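Local coordinates for N-alpha-acetyltransferase 38, NatC auxiliary subunit (PDB 6YGA), which serves as the small auxiliary subunit of the NatC N-terminal acetyltransferase, which acetylates nascent protein chains starting with methionine followed by a hydrophobic or amphipathic residue, at the interface of chains B and A. Sequence-based numbering; all coordinates share one arbitrary frame. Chains: chain A, N-alpha-acetyltransferase 38, NatC auxiliary subunit; chain B, N-alpha-acetyltransferase 35, NatC auxiliary subunit.

The interface of chains B and A. Residues chain B 56-58; chain A 18-19, 22, 24, 57-59, 61-62.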
loop_
_atom_site.group_PDB
_atom_site.type_symbol
_atom_site.label_atom_id
_atom_site.label_comp_id
_atom_site.label_asym_id
_atom_site.label_seq_id
_atom_site.Cartn_x
_atom_site.Cartn_y
_atom_site.Cartn_z
ATOM N N GLU B 56 -0.200 -24.180 12.428
ATOM C CA GLU B 56 0.536 -25.310 12.984
ATOM C C GLU B 56 0.236 -25.433 14.470
ATOM O O GLU B 56 0.383 -24.461 15.219
ATOM C CB GLU B 56 2.043 -25.155 12.756
ATOM C CG GLU B 56 2.797 -26.466 12.867
ATOM C CD GLU B 56 4.158 -26.419 12.212
ATOM O OE1 GLU B 56 5.066 -25.765 12.765
ATOM O OE2 GLU B 56 4.317 -27.029 11.135
ATOM N N VAL B 57 -0.173 -26.631 14.893
ATOM C CA VAL B 57 -0.557 -26.844 16.282
ATOM C C VAL B 57 0.689 -26.901 17.157
ATOM O O VAL B 57 1.787 -27.239 16.696
ATOM C CB VAL B 57 -1.398 -28.127 16.427
ATOM C CG1 VAL B 57 -2.663 -28.026 15.590
ATOM C CG2 VAL B 57 -0.586 -29.356 16.023
ATOM N N ASN B 58 0.521 -26.544 18.431
ATOM C CA ASN B 58 1.602 -26.576 19.416
ATOM C C ASN B 58 2.768 -25.671 19.014
ATOM O O ASN B 58 3.913 -25.893 19.418
ATOM C CB ASN B 58 2.075 -28.013 19.665
ATOM C CG ASN B 58 1.001 -28.867 20.312
ATOM O OD1 ASN B 58 0.285 -28.409 21.199
ATOM N ND2 ASN B 58 0.872 -30.110 19.857
ATOM N N LEU A 18 -5.187 -34.607 19.431
ATOM C CA LEU A 18 -3.891 -34.018 19.726
ATOM C C LEU A 18 -3.453 -34.412 21.136
ATOM O O LEU A 18 -4.101 -35.215 21.811
ATOM C CB LEU A 18 -3.943 -32.504 19.547
ATOM C CG LEU A 18 -4.238 -32.007 18.132
ATOM C CD1 LEU A 18 -4.017 -30.505 18.039
ATOM C CD2 LEU A 18 -3.384 -32.747 17.114
ATOM N N THR A 19 -2.336 -33.841 21.594
ATOM C CA THR A 19 -1.824 -34.174 22.919
ATOM C C THR A 19 -2.769 -33.714 24.019
ATOM O O THR A 19 -2.883 -34.378 25.056
ATOM C CB THR A 19 -0.438 -33.557 23.120
ATOM O OG1 THR A 19 -0.508 -32.138 22.922
ATOM C CG2 THR A 19 0.560 -34.156 22.139
ATOM N N ARG A 22 -8.017 -31.408 22.973
ATOM C CA ARG A 22 -8.500 -30.981 21.670
ATOM C C ARG A 22 -8.397 -32.107 20.645
ATOM O O ARG A 22 -7.509 -32.961 20.707
ATOM C CB ARG A 22 -7.715 -29.758 21.190
ATOM C CG ARG A 22 -6.206 -29.946 21.201
ATOM C CD ARG A 22 -5.456 -28.626 21.041
ATOM N NE ARG A 22 -5.685 -27.984 19.749
ATOM C CZ ARG A 22 -4.923 -27.010 19.263
ATOM N NH1 ARG A 22 -3.882 -26.577 19.960
ATOM N NH2 ARG A 22 -5.193 -26.472 18.081
ATOM N N LEU A 24 -8.917 -32.739 16.237
ATOM C CA LEU A 24 -9.006 -32.112 14.924
ATOM C C LEU A 24 -9.681 -33.055 13.937
ATOM O O LEU A 24 -9.316 -34.233 13.844
ATOM C CB LEU A 24 -7.619 -31.719 14.407
ATOM C CG LEU A 24 -6.816 -30.765 15.292
ATOM C CD1 LEU A 24 -5.494 -30.414 14.636
ATOM C CD2 LEU A 24 -7.623 -29.514 15.584
ATOM N N SER A 57 -1.386 -27.792 9.692
ATOM C CA SER A 57 -0.404 -28.866 9.656
ATOM C C SER A 57 -0.144 -29.338 11.080
ATOM O O SER A 57 -0.040 -28.522 12.000
ATOM C CB SER A 57 0.908 -28.410 9.005
ATOM O OG SER A 57 1.693 -27.643 9.903
ATOM N N VAL A 58 -0.055 -30.649 11.264
ATOM C CA VAL A 58 0.174 -31.240 12.575
ATOM C C VAL A 58 1.513 -31.971 12.550
ATOM O O VAL A 58 1.711 -32.878 11.735
ATOM C CB VAL A 58 -0.967 -32.182 13.000
ATOM C CG1 VAL A 58 -2.231 -31.381 13.263
ATOM C CG2 VAL A 58 -1.243 -33.235 11.943
ATOM N N PRO A 59 2.473 -31.591 13.389
ATOM C CA PRO A 59 3.759 -32.295 13.418
ATOM C C PRO A 59 3.622 -33.683 14.031
ATOM O O PRO A 59 2.570 -34.078 14.536
ATOM C CB PRO A 59 4.648 -31.388 14.276
ATOM C CG PRO A 59 3.961 -30.049 14.273
ATOM C CD PRO A 59 2.500 -30.359 14.194
ATOM N N ARG A 61 5.131 -35.069 16.769
ATOM C CA ARG A 61 4.970 -35.132 18.219
ATOM C C ARG A 61 3.545 -34.807 18.649
ATOM O O ARG A 61 3.080 -35.301 19.681
ATOM C CB ARG A 61 5.955 -34.174 18.891
ATOM C CG ARG A 61 5.992 -34.264 20.409
ATOM C CD ARG A 61 6.396 -32.937 21.036
ATOM N NE ARG A 61 5.334 -31.939 20.941
ATOM C CZ ARG A 61 5.392 -30.730 21.491
ATOM N NH1 ARG A 61 6.465 -30.365 22.179
ATOM N NH2 ARG A 61 4.378 -29.886 21.356
ATOM N N SER A 62 2.835 -33.996 17.868
ATOM C CA SER A 62 1.536 -33.491 18.290
ATOM C C SER A 62 0.406 -34.495 18.110
ATOM O O SER A 62 -0.637 -34.353 18.758
ATOM C CB SER A 62 1.207 -32.210 17.524
ATOM O OG SER A 62 2.118 -31.179 17.866
#
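B:Asn58 gives its side-chain amide nitrogen ND2 to the hydroxyl OG of A:Ser62 at 2.6 Å. The bond is nearly straight, 166° at the hydrogen, and the oxygen lies close to the amide plane. With OG of A:Ser62 anti to its own carbonyl carbon, the hydroxyl points at the N-H in that plane, which should fix how the amide is turned. The guanidinium of A:Arg61 comes in beside the same asparagine, edge first, its NH2 3.4 Å from the CB methylene; the two flat groups stand 65° apart, so they do not stack.

One residue back along chain B, B:Val57 pushes its two methyls into a largely apolar pocket of the Sm-like subunit. CG1 meets A:Leu18 tip to tip, 3.7 Å from its CD1, and also touches CD1 of A:Leu24, whose side chain runs past in the opposite direction. At the rim, A:Arg22 brings NH2 near CG1, and CD1 of A:Leu18 sits over one face of its guanidinium. CG2 turns to the other wall, where it packs 3.7 Å from CD of A:Pro59, against CB of A:Ser62 and against the CG1 methyl of A:Val58. A:Ser62 thus serves both neighbours, with its methylene facing the valine and its hydroxyl the asparagine. The pocket draws on strands 13-18, 23-32 and 56-58 of chain A and the turn that follows the last.

At the start of the segment, B:Glu56 pairs with A:Ser57 in a short parallel beta bridge. Its backbone bond, from N of B:Val57 to O of A:Ser57, is long and weak at 3.5 Å. Both subunits belong to the NatC complex; the Naa35 strand ends at B:Glu56, continues as loop through B:Val57, which appears to hold the segment on Naa38, and turns at B:Asn58 (phi 60°). The glutamate chain, extended beyond CG, carries its carboxylate to A:Ser57, where OE2 accepts a weak bond from OG at 3.0 Å.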